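Ethylbenzene dehydrogenase beta-subunit (Aromatoleum aromaticum, PDB 2IVF) binds three iron/sulfur (SF4) clusters and one fe3-s4 cluster, and probably serves as the electron-transfer subunit of a three-chain enzyme complex. Local coordinates at residues Phe95-Lys100 and Val111-Thr116; Asn141-Tyr146 and Thr291-Asp296; Phe237-Asp242 and Gly342-Asp347. One frame throughout, in Å; residues are numbered along the deposited sequence.

Contact 1: Phe95-Lys100 and Val111-Thr116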
loop_
_atom_site.group_PDB
_atom_site.type_symbol
_atom_site.label_atom_id
_atom_site.label_comp_id
_atom_site.label_asym_id
_atom_site.label_seq_id
_atom_site.Cartn_x
_atom_site.Cartn_y
_atom_site.Cartn_z
ATOM N N PHE B 95 -7.883 7.226 15.128
ATOM C CA PHE B 95 -8.833 6.118 15.202
ATOM C C PHE B 95 -8.341 5.052 16.160
ATOM O O PHE B 95 -7.174 4.673 16.128
ATOM C CB PHE B 95 -9.031 5.463 13.853
ATOM C CG PHE B 95 -9.806 6.281 12.858
ATOM C CD1 PHE B 95 -10.457 7.455 13.201
ATOM C CD2 PHE B 95 -9.887 5.841 11.541
ATOM C CE1 PHE B 95 -11.142 8.170 12.268
ATOM C CE2 PHE B 95 -10.580 6.580 10.613
ATOM C CZ PHE B 95 -11.201 7.722 10.988
ATOM N N GLN B 96 -9.232 4.594 17.015
ATOM C CA GLN B 96 -8.965 3.466 17.899
ATOM C C GLN B 96 -9.579 2.241 17.245
ATOM O O GLN B 96 -10.625 2.333 16.593
ATOM C CB GLN B 96 -9.613 3.724 19.220
ATOM C CG GLN B 96 -9.213 5.140 19.790
ATOM C CD GLN B 96 -7.752 5.162 20.133
ATOM O OE1 GLN B 96 -7.295 4.368 20.959
ATOM N NE2 GLN B 96 -6.987 6.039 19.486
ATOM N N PHE B 97 -8.969 1.089 17.466
ATOM C CA PHE B 97 -9.435 -0.150 16.847
ATOM C C PHE B 97 -9.753 -1.171 17.902
ATOM O O PHE B 97 -9.406 -0.985 19.048
ATOM C CB PHE B 97 -8.405 -0.642 15.858
ATOM C CG PHE B 97 -8.317 0.231 14.636
ATOM C CD1 PHE B 97 -9.117 -0.010 13.551
ATOM C CD2 PHE B 97 -7.478 1.329 14.599
ATOM C CE1 PHE B 97 -9.077 0.821 12.440
ATOM C CE2 PHE B 97 -7.440 2.132 13.503
ATOM C CZ PHE B 97 -8.254 1.877 12.417
ATOM N N ASN B 98 -10.437 -2.250 17.529
ATOM C CA ASN B 98 -11.037 -3.144 18.515
ATOM C C ASN B 98 -10.551 -4.578 18.410
ATOM O O ASN B 98 -11.329 -5.528 18.459
ATOM C CB ASN B 98 -12.564 -3.077 18.387
ATOM C CG ASN B 98 -13.055 -3.518 17.046
ATOM O OD1 ASN B 98 -12.384 -3.316 16.026
ATOM N ND2 ASN B 98 -14.240 -4.118 17.022
ATOM N N HIS B 99 -9.224 -4.746 18.333
ATOM C CA HIS B 99 -8.634 -6.069 18.182
ATOM C C HIS B 99 -9.132 -7.075 19.202
ATOM O O HIS B 99 -9.616 -8.149 18.823
ATOM C CB HIS B 99 -7.108 -6.020 18.306
ATOM C CG HIS B 99 -6.436 -5.099 17.352
ATOM N ND1 HIS B 99 -6.374 -3.739 17.560
ATOM C CD2 HIS B 99 -5.748 -5.344 16.217
ATOM C CE1 HIS B 99 -5.683 -3.187 16.581
ATOM N NE2 HIS B 99 -5.305 -4.140 15.746
ATOM N N LYS B 100 -9.032 -6.729 20.507
ATOM C CA LYS B 100 -9.469 -7.648 21.576
ATOM C C LYS B 100 -10.916 -8.095 21.375
ATOM O O LYS B 100 -11.219 -9.276 21.454
ATOM C CB LYS B 100 -9.336 -7.024 22.991
ATOM C CG LYS B 100 -9.531 -8.050 24.149
ATOM C CD LYS B 100 -9.367 -7.433 25.578
ATOM C CE LYS B 100 -10.036 -8.251 26.639
ATOM N NZ LYS B 100 -9.903 -7.638 28.036
ATOM N N VAL B 111 -19.343 -8.921 15.845
ATOM C CA VAL B 111 -18.555 -7.728 15.859
ATOM C C VAL B 111 -17.522 -7.921 14.758
ATOM O O VAL B 111 -17.271 -9.031 14.324
ATOM C CB VAL B 111 -17.908 -7.509 17.244
ATOM C CG1 VAL B 111 -19.007 -7.483 18.355
ATOM C CG2 VAL B 111 -16.859 -8.613 17.563
ATOM N N HIS B 112 -16.959 -6.833 14.270
ATOM C CA HIS B 112 -15.920 -6.910 13.246
ATOM C C HIS B 112 -14.929 -5.867 13.570
ATOM O O HIS B 112 -15.183 -5.016 14.392
ATOM C CB HIS B 112 -16.499 -6.683 11.826
ATOM C CG HIS B 112 -17.233 -5.392 11.673
ATOM N ND1 HIS B 112 -16.717 -4.311 10.976
ATOM C CD2 HIS B 112 -18.448 -5.006 12.120
ATOM C CE1 HIS B 112 -17.588 -3.321 11.003
ATOM N NE2 HIS B 112 -18.638 -3.712 11.707
ATOM N N PHE B 113 -13.781 -5.945 12.922
ATOM C CA PHE B 113 -12.694 -5.011 13.110
ATOM C C PHE B 113 -13.013 -3.677 12.453
ATOM O O PHE B 113 -13.280 -3.628 11.254
ATOM C CB PHE B 113 -11.401 -5.611 12.483
ATOM C CG PHE B 113 -10.167 -4.835 12.814
ATOM C CD1 PHE B 113 -9.570 -4.974 14.067
ATOM C CD2 PHE B 113 -9.639 -3.931 11.918
ATOM C CE1 PHE B 113 -8.442 -4.265 14.366
ATOM C CE2 PHE B 113 -8.509 -3.191 12.233
ATOM C CZ PHE B 113 -7.911 -3.363 13.471
ATOM N N HIS B 114 -12.999 -2.590 13.229
ATOM C CA HIS B 114 -13.398 -1.343 12.678
ATOM C C HIS B 114 -12.888 -0.200 13.547
ATOM O O HIS B 114 -12.526 -0.414 14.707
ATOM C CB HIS B 114 -14.926 -1.336 12.602
ATOM C CG HIS B 114 -15.572 -1.131 13.920
ATOM N ND1 HIS B 114 -15.619 0.102 14.543
ATOM C CD2 HIS B 114 -16.177 -2.003 14.756
ATOM C CE1 HIS B 114 -16.243 -0.025 15.701
ATOM N NE2 HIS B 114 -16.589 -1.292 15.855
ATOM N N PRO B 115 -12.802 1.001 12.976
ATOM C CA PRO B 115 -12.353 2.172 13.729
ATOM C C PRO B 115 -13.414 2.799 14.584
ATOM O O PRO B 115 -14.619 2.616 14.320
ATOM C CB PRO B 115 -11.940 3.148 12.623
ATOM C CG PRO B 115 -12.867 2.804 11.500
ATOM C CD PRO B 115 -13.040 1.331 11.556
ATOM N N THR B 116 -12.956 3.537 15.596
ATOM C CA THR B 116 -13.804 4.309 16.493
ATOM C C THR B 116 -13.081 5.665 16.604
ATOM O O THR B 116 -11.874 5.701 16.803
ATOM C CB THR B 116 -13.897 3.667 17.880
ATOM O OG1 THR B 116 -14.466 2.359 17.775
ATOM C CG2 THR B 116 -14.748 4.503 18.860
#

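Contact 2: Asn141-Tyr146 and Thr291-Asp296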
loop_
_atom_site.group_PDB
_atom_site.type_symbol
_atom_site.label_atom_id
_atom_site.label_comp_id
_atom_site.label_asym_id
_atom_site.label_seq_id
_atom_site.Cartn_x
_atom_site.Cartn_y
_atom_site.Cartn_z
ATOM N N ASN B 141 -13.930 12.336 -17.949
ATOM C CA ASN B 141 -12.844 13.228 -17.612
ATOM C C ASN B 141 -12.691 13.499 -16.127
ATOM O O ASN B 141 -12.529 14.649 -15.718
ATOM C CB ASN B 141 -12.998 14.578 -18.330
ATOM C CG ASN B 141 -12.812 14.464 -19.813
ATOM O OD1 ASN B 141 -11.796 13.954 -20.246
ATOM N ND2 ASN B 141 -13.836 14.868 -20.603
ATOM N N PRO B 142 -12.643 12.442 -15.305
ATOM C CA PRO B 142 -12.356 12.673 -13.904
ATOM C C PRO B 142 -10.886 13.155 -13.801
ATOM O O PRO B 142 -10.087 12.897 -14.682
ATOM C CB PRO B 142 -12.545 11.280 -13.278
ATOM C CG PRO B 142 -12.142 10.342 -14.375
ATOM C CD PRO B 142 -12.706 10.999 -15.623
ATOM N N PHE B 143 -10.550 13.912 -12.773
ATOM C CA PHE B 143 -9.145 14.205 -12.535
ATOM C C PHE B 143 -8.845 14.270 -11.051
ATOM O O PHE B 143 -9.713 14.576 -10.231
ATOM C CB PHE B 143 -8.769 15.485 -13.215
ATOM C CG PHE B 143 -9.444 16.659 -12.651
ATOM C CD1 PHE B 143 -10.690 17.049 -13.113
ATOM C CD2 PHE B 143 -8.859 17.363 -11.631
ATOM C CE1 PHE B 143 -11.320 18.156 -12.597
ATOM C CE2 PHE B 143 -9.522 18.504 -11.106
ATOM C CZ PHE B 143 -10.737 18.854 -11.572
ATOM N N PHE B 144 -7.607 13.925 -10.717
ATOM C CA PHE B 144 -7.128 14.001 -9.361
ATOM C C PHE B 144 -5.620 13.793 -9.453
ATOM O O PHE B 144 -5.107 13.274 -10.449
ATOM C CB PHE B 144 -7.727 12.896 -8.487
ATOM C CG PHE B 144 -7.238 11.525 -8.853
ATOM C CD1 PHE B 144 -6.126 10.994 -8.256
ATOM C CD2 PHE B 144 -7.921 10.740 -9.812
ATOM C CE1 PHE B 144 -5.638 9.728 -8.638
ATOM C CE2 PHE B 144 -7.448 9.500 -10.159
ATOM C CZ PHE B 144 -6.289 8.994 -9.565
ATOM N N PHE B 145 -4.946 14.216 -8.397
ATOM C CA PHE B 145 -3.528 14.000 -8.173
ATOM C C PHE B 145 -3.365 14.031 -6.657
ATOM O O PHE B 145 -4.330 14.351 -5.952
ATOM C CB PHE B 145 -2.672 15.074 -8.865
ATOM C CG PHE B 145 -2.999 16.464 -8.496
ATOM C CD1 PHE B 145 -3.940 17.182 -9.223
ATOM C CD2 PHE B 145 -2.380 17.096 -7.420
ATOM C CE1 PHE B 145 -4.246 18.478 -8.920
ATOM C CE2 PHE B 145 -2.702 18.391 -7.088
ATOM C CZ PHE B 145 -3.634 19.104 -7.862
ATOM N N TYR B 146 -2.163 13.716 -6.160
ATOM C CA TYR B 146 -1.914 13.641 -4.742
ATOM C C TYR B 146 -1.115 14.833 -4.295
ATOM O O TYR B 146 -0.197 15.293 -5.012
ATOM C CB TYR B 146 -1.232 12.333 -4.407
ATOM C CG TYR B 146 -2.048 11.138 -4.830
ATOM C CD1 TYR B 146 -3.211 10.811 -4.143
ATOM C CD2 TYR B 146 -1.650 10.322 -5.887
ATOM C CE1 TYR B 146 -3.988 9.730 -4.528
ATOM C CE2 TYR B 146 -2.416 9.174 -6.267
ATOM C CZ TYR B 146 -3.573 8.899 -5.562
ATOM O OH TYR B 146 -4.323 7.803 -5.918
ATOM N N THR B 291 -4.707 18.305 -21.631
ATOM C CA THR B 291 -4.992 17.777 -20.303
ATOM C C THR B 291 -6.474 17.975 -19.915
ATOM O O THR B 291 -7.115 18.954 -20.314
ATOM C CB THR B 291 -4.099 18.363 -19.181
ATOM O OG1 THR B 291 -4.417 17.708 -17.942
ATOM C CG2 THR B 291 -4.331 19.905 -18.974
ATOM N N ARG B 292 -7.010 17.040 -19.148
ATOM C CA ARG B 292 -8.331 17.194 -18.542
ATOM C C ARG B 292 -8.317 18.063 -17.271
ATOM O O ARG B 292 -9.381 18.455 -16.778
ATOM C CB ARG B 292 -8.881 15.851 -18.174
ATOM C CG ARG B 292 -7.986 15.258 -17.087
ATOM C CD ARG B 292 -8.145 13.923 -16.887
ATOM N NE ARG B 292 -7.963 13.075 -18.031
ATOM C CZ ARG B 292 -8.652 11.954 -18.167
ATOM N NH1 ARG B 292 -9.495 11.577 -17.215
ATOM N NH2 ARG B 292 -8.465 11.184 -19.214
ATOM N N ILE B 293 -7.149 18.344 -16.705
ATOM C CA ILE B 293 -7.131 19.091 -15.433
ATOM C C ILE B 293 -7.424 20.548 -15.783
ATOM O O ILE B 293 -6.722 21.155 -16.608
ATOM C CB ILE B 293 -5.803 19.038 -14.665
ATOM C CG1 ILE B 293 -5.384 17.593 -14.377
ATOM C CG2 ILE B 293 -5.936 19.891 -13.369
ATOM C CD1 ILE B 293 -4.050 17.483 -13.767
ATOM N N PRO B 294 -8.494 21.095 -15.207
ATOM C CA PRO B 294 -8.824 22.459 -15.523
ATOM C C PRO B 294 -7.773 23.421 -15.023
ATOM O O PRO B 294 -7.303 23.342 -13.872
ATOM C CB PRO B 294 -10.164 22.671 -14.824
ATOM C CG PRO B 294 -10.691 21.270 -14.592
ATOM C CD PRO B 294 -9.482 20.488 -14.293
ATOM N N LEU B 295 -7.364 24.313 -15.892
ATOM C CA LEU B 295 -6.269 25.201 -15.524
ATOM C C LEU B 295 -6.660 26.063 -14.306
ATOM O O LEU B 295 -5.831 26.334 -13.437
ATOM C CB LEU B 295 -5.893 26.077 -16.714
ATOM C CG LEU B 295 -4.854 27.185 -16.559
ATOM C CD1 LEU B 295 -3.511 26.637 -16.044
ATOM C CD2 LEU B 295 -4.732 27.993 -17.894
ATOM N N ASP B 296 -7.913 26.510 -14.240
ATOM C CA ASP B 296 -8.283 27.417 -13.171
ATOM C C ASP B 296 -8.218 26.744 -11.815
ATOM O O ASP B 296 -7.934 27.399 -10.829
ATOM C CB ASP B 296 -9.639 28.119 -13.420
ATOM C CG ASP B 296 -10.802 27.148 -13.586
ATOM O OD1 ASP B 296 -10.587 25.959 -13.826
ATOM O OD2 ASP B 296 -11.970 27.597 -13.510
HETATM O O HOH W 1 -12.165 17.812 -16.792
#

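Contact 3: Phe237-Asp242 and Gly342-Asp347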
loop_
_atom_site.group_PDB
_atom_site.type_symbol
_atom_site.label_atom_id
_atom_site.label_comp_id
_atom_site.label_asym_id
_atom_site.label_seq_id
_atom_site.Cartn_x
_atom_site.Cartn_y
_atom_site.Cartn_z
ATOM N N PHE B 237 15.355 19.067 -1.926
ATOM C CA PHE B 237 15.544 19.749 -0.679
ATOM C C PHE B 237 16.850 20.512 -0.750
ATOM O O PHE B 237 17.830 20.041 -1.331
ATOM C CB PHE B 237 15.661 18.735 0.468
ATOM C CG PHE B 237 15.822 19.376 1.827
ATOM C CD1 PHE B 237 14.852 20.209 2.321
ATOM C CD2 PHE B 237 16.949 19.127 2.622
ATOM C CE1 PHE B 237 14.997 20.797 3.594
ATOM C CE2 PHE B 237 17.084 19.690 3.886
ATOM C CZ PHE B 237 16.131 20.523 4.366
ATOM N N GLY B 238 16.872 21.676 -0.127
ATOM C CA GLY B 238 18.115 22.396 -0.002
ATOM C C GLY B 238 17.900 23.847 0.316
ATOM O O GLY B 238 16.785 24.247 0.570
ATOM N N TYR B 239 18.978 24.622 0.241
ATOM C CA TYR B 239 18.924 26.071 0.451
ATOM C C TYR B 239 18.551 26.768 -0.847
ATOM O O TYR B 239 19.162 26.542 -1.893
ATOM C CB TYR B 239 20.245 26.602 0.917
ATOM C CG TYR B 239 20.620 26.138 2.299
ATOM C CD1 TYR B 239 20.025 26.699 3.446
ATOM C CD2 TYR B 239 21.558 25.152 2.474
ATOM C CE1 TYR B 239 20.396 26.279 4.717
ATOM C CE2 TYR B 239 21.944 24.748 3.738
ATOM C CZ TYR B 239 21.376 25.308 4.841
ATOM O OH TYR B 239 21.776 24.846 6.069
ATOM N N LEU B 240 17.584 27.665 -0.757
ATOM C CA LEU B 240 17.093 28.353 -1.934
ATOM C C LEU B 240 18.203 29.180 -2.651
ATOM O O LEU B 240 18.150 29.359 -3.882
ATOM C CB LEU B 240 15.902 29.237 -1.548
ATOM C CG LEU B 240 15.160 29.972 -2.652
ATOM C CD1 LEU B 240 14.467 29.032 -3.566
ATOM C CD2 LEU B 240 14.169 30.911 -2.050
ATOM N N ASP B 241 19.193 29.651 -1.892
ATOM C CA ASP B 241 20.301 30.454 -2.423
ATOM C C ASP B 241 21.421 29.631 -3.026
ATOM O O ASP B 241 22.324 30.182 -3.652
ATOM C CB ASP B 241 20.919 31.321 -1.315
ATOM C CG ASP B 241 21.494 30.492 -0.195
ATOM O OD1 ASP B 241 22.617 29.970 -0.325
ATOM O OD2 ASP B 241 20.815 30.336 0.828
ATOM N N ASP B 242 21.385 28.318 -2.820
ATOM C CA ASP B 242 22.436 27.419 -3.311
ATOM C C ASP B 242 22.171 27.190 -4.795
ATOM O O ASP B 242 21.285 26.440 -5.166
ATOM C CB ASP B 242 22.425 26.101 -2.516
ATOM C CG ASP B 242 23.285 25.017 -3.128
ATOM O OD1 ASP B 242 24.064 25.304 -4.051
ATOM O OD2 ASP B 242 23.138 23.844 -2.698
ATOM N N GLY B 342 20.434 18.631 -2.039
ATOM C CA GLY B 342 21.041 19.917 -1.754
ATOM C C GLY B 342 22.222 19.851 -0.809
ATOM O O GLY B 342 22.441 20.797 -0.031
ATOM N N GLY B 343 22.955 18.740 -0.865
ATOM C CA GLY B 343 24.083 18.469 0.017
ATOM C C GLY B 343 23.761 17.819 1.347
ATOM O O GLY B 343 24.674 17.422 2.076
ATOM N N PHE B 344 22.492 17.693 1.662
ATOM C CA PHE B 344 22.031 16.908 2.840
ATOM C C PHE B 344 22.070 15.441 2.546
ATOM O O PHE B 344 21.048 14.791 2.359
ATOM C CB PHE B 344 20.655 17.378 3.265
ATOM C CG PHE B 344 20.703 18.774 3.842
ATOM C CD1 PHE B 344 20.922 18.978 5.214
ATOM C CD2 PHE B 344 20.585 19.864 3.008
ATOM C CE1 PHE B 344 20.979 20.254 5.729
ATOM C CE2 PHE B 344 20.648 21.168 3.505
ATOM C CZ PHE B 344 20.834 21.373 4.867
ATOM N N THR B 345 23.275 14.927 2.435
ATOM C CA THR B 345 23.483 13.567 1.915
ATOM C C THR B 345 24.118 12.620 2.950
ATOM O O THR B 345 24.542 11.525 2.592
ATOM C CB THR B 345 24.402 13.553 0.664
ATOM O OG1 THR B 345 25.651 14.174 0.968
ATOM C CG2 THR B 345 23.701 14.226 -0.559
ATOM N N ASN B 346 24.186 13.031 4.212
ATOM C CA ASN B 346 24.663 12.142 5.241
ATOM C C ASN B 346 23.667 11.015 5.365
ATOM O O ASN B 346 22.489 11.237 5.272
ATOM C CB ASN B 346 24.747 12.847 6.595
ATOM C CG ASN B 346 25.552 12.051 7.619
ATOM O OD1 ASN B 346 26.160 11.039 7.282
ATOM N ND2 ASN B 346 25.581 12.522 8.880
ATOM N N ASP B 347 24.154 9.809 5.609
ATOM C CA ASP B 347 23.240 8.682 5.868
ATOM C C ASP B 347 22.534 8.974 7.187
ATOM O O ASP B 347 23.092 9.668 8.037
ATOM C CB ASP B 347 24.029 7.401 6.036
ATOM C CG ASP B 347 24.782 7.018 4.795
ATOM O OD1 ASP B 347 24.126 6.815 3.761
ATOM O OD2 ASP B 347 26.025 6.952 4.884
HETATM O O HOH W 2 21.482 23.288 -0.635
#

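Contact 1: Phe95-Lys100 and Val111-Thr116
Gln-96 and Thr-116 pair backbone to backbone, the one beta bridge between 95-100 and 111-116. It is an antiparallel hydrogen-bonded pair. Gln-96 N donates to Thr-116 O at 2.9 Å, and Thr-116 N donates to Gln-96 O at 2.8 Å. Two CA-H...O contacts flank the bridge: Phe-95 CA meets Thr-116 O, and Pro-115 CA meets Gln-96 O.

Farther along, the Asn-98 amide takes over the pairing. Its CG sits between the backbone N and the carbonyl carbon (chi1 61°), and the amide faces the backbone of 112-114. Asn-98 OD1 accepts from His-114 N at 3.0 Å, the donor tilted somewhat from the carbonyl plane. Asn-98 ND2 donates to His-112 O at 2.9 Å, in its own amide plane but from above the plane of that carbonyl. With OD1 accepting and ND2 donating, the orientation of the amide is settled; ND2 also bonds Glu-101 OE1. The side chains of Asn-98 and His-114 cross at about a right angle, Asn-98 CG over one face of the imidazole.

The aromatic and apolar contacts gather on Phe-113 and Pro-115. The edge of Phe-113 meets the face of His-99, with Phe-113 CE1 3.4 Å above the centre of the imidazole: a T-shaped pair. His-99 NE2 also bonds Thr-860 O of the alpha-subunit, which helps to fix the ring. Phe-97 and Phe-113 are almost parallel, planes at 12°, but displaced laterally, with little of one ring above the other. Pro-115 CB lies 3.6 Å from Phe-95 CD2 and 3.7 Å from Phe-97 CE1.

Ser-862 of the alpha-subunit packs on Phe-97 and His-99. A single antiparallel bridge, an asparagine bound to two backbone groups and an aromatic cluster thus draw together the base of a loop that lies against the alpha-subunit.

Contact 2: Asn141-Tyr146 and Thr291-Asp296
Arg-292 reaches across to Asn-141, Pro-142 and Phe-143, and each part of its side chain meets something different. Arg-292 CB lies 4.0 Å from Asn-141 OD1. CG lies against CB of Phe-143. Arg-292 CD comes to 3.1 Å from Pro-142 O, the same oxygen that NH1 bonds. At chi3 the chain bends (56°), which turns NE off the line of the carbons. NE donates to Ala-278 O.

The guanidinium ends the chain. Arg-292 NH1 donates to Pro-142 O at 2.9 Å, with an N-H...O angle of 167°. The oxygen is in the guanidinium plane and NH1 is in the carbonyl plane, so the two flat groups share this bond edge-on. Arg-292 NH1 also lies 3.6 Å from CD of the Pro-142 ring. NH2 donates to Arg-279 O. Over one face, Asn-141 OD1 sits 4.3 Å above the centre of the Arg-292 guanidinium, its amide turned almost perpendicular to it. That oxygen is itself taken by Phe-281 N. Phe-285 of the alpha-subunit packs on both Pro-142 and Arg-292.

The next residues pack on Phe-143. Pro-294 CD lies over one face of its ring, 3.5 Å from the centroid and 19° off the normal, a CH-pi contact. Ile-293 CG1 touches Phe-143 CB more loosely. Thr-291 OG1 accepts from Ile-293 N in an ST turn, just ahead of helix 295-302. A water donates to Arg-292 O at 2.9 Å and, weakly, to Asn-141 O.

Arg-292 is buried, and its guanidinium gives hydrogen bonds to three backbone carbonyls through three different nitrogens. Their negative ends would favour the charged form, and the three bonds, one at each nitrogen, set the orientation of the guanidinium plane and resist its rotation.

Contact 3: Phe237-Asp242 and Gly342-Asp347
Phe-344 meets Phe-237 and Tyr-239, and the three rings form an aromatic cluster. Phe-237 CE2 lies over one face of the Phe-344 ring, offset toward the rim, and is 3.6 Å from Phe-344 CD2. The planes are oblique, at 58°. Tyr-239 comes to the edge of the same ring, with Tyr-239 CE2 3.7 Å from Phe-344 CZ. The side chains of Tyr-239 and Phe-344 cross at about a right angle. Phe-237 CG is anti to the backbone N (chi1 -178°), and the ring beyond it lies against Phe-344.

The backbones come close at glycines. Gly-238 CA and Gly-342 CA are 4.2 Å apart, and Gly-342 CA makes a CA-H...O contact with Phe-237 O at 3.2 Å. Phe-237 O and Gly-238 CA occupy the place of a CB on Gly-342, whose positive phi also suits glycine. No direct hydrogen bond joins the segments. A water links them: it accepts from Tyr-239 N at 3.0 Å and donates to Asp-242 OD2 and to Gly-342 O, each at 2.7 Å.

Residues 237-239 end strand 235-239, an outermost strand of a mixed four-stranded sheet. A type I turn from Tyr-239 to Asp-242 follows, closed by Asp-242 N bonding Tyr-239 O. This turn carries the Asp-242 carboxylate back to the water. Phe-344 is the centre of an inverse gamma turn, closed by a weak bond from Thr-345 N to Gly-343 O.

Farther out, Thr-244 OG1 bonds Asp-242 OD1, the other carboxylate oxygen. Arg-17 makes a cation-pi contact with Tyr-239 and a salt bridge with Asp-241. Ile-218 of helix 215-218 touches both Phe-237 and Phe-344. Phe-237 also packs on Leu-213 and Asn-224 of an iron/sulfur cluster pocket, and its side chain lies about 7 Å from a bound cluster.

In the fold
From the N terminus, contact 1 comes first. It closes a short loop of ten residues that includes most of helix 99-104, and it is complete before the others begin. Contact 2 opens at strand 141-149, the middle strand of the antiparallel sheet. Contact 3 opens at strand 235-239 before contact 2 closes at the start of helix 295-302. Contact 3 then closes in the loop after helix 327-333, so the two cross. They tie two different sheets to the C-terminal part of the chain. The centres of contacts 1 and 3 are 43 Å apart, on opposite sides of the chain's centre. No two contacts touch.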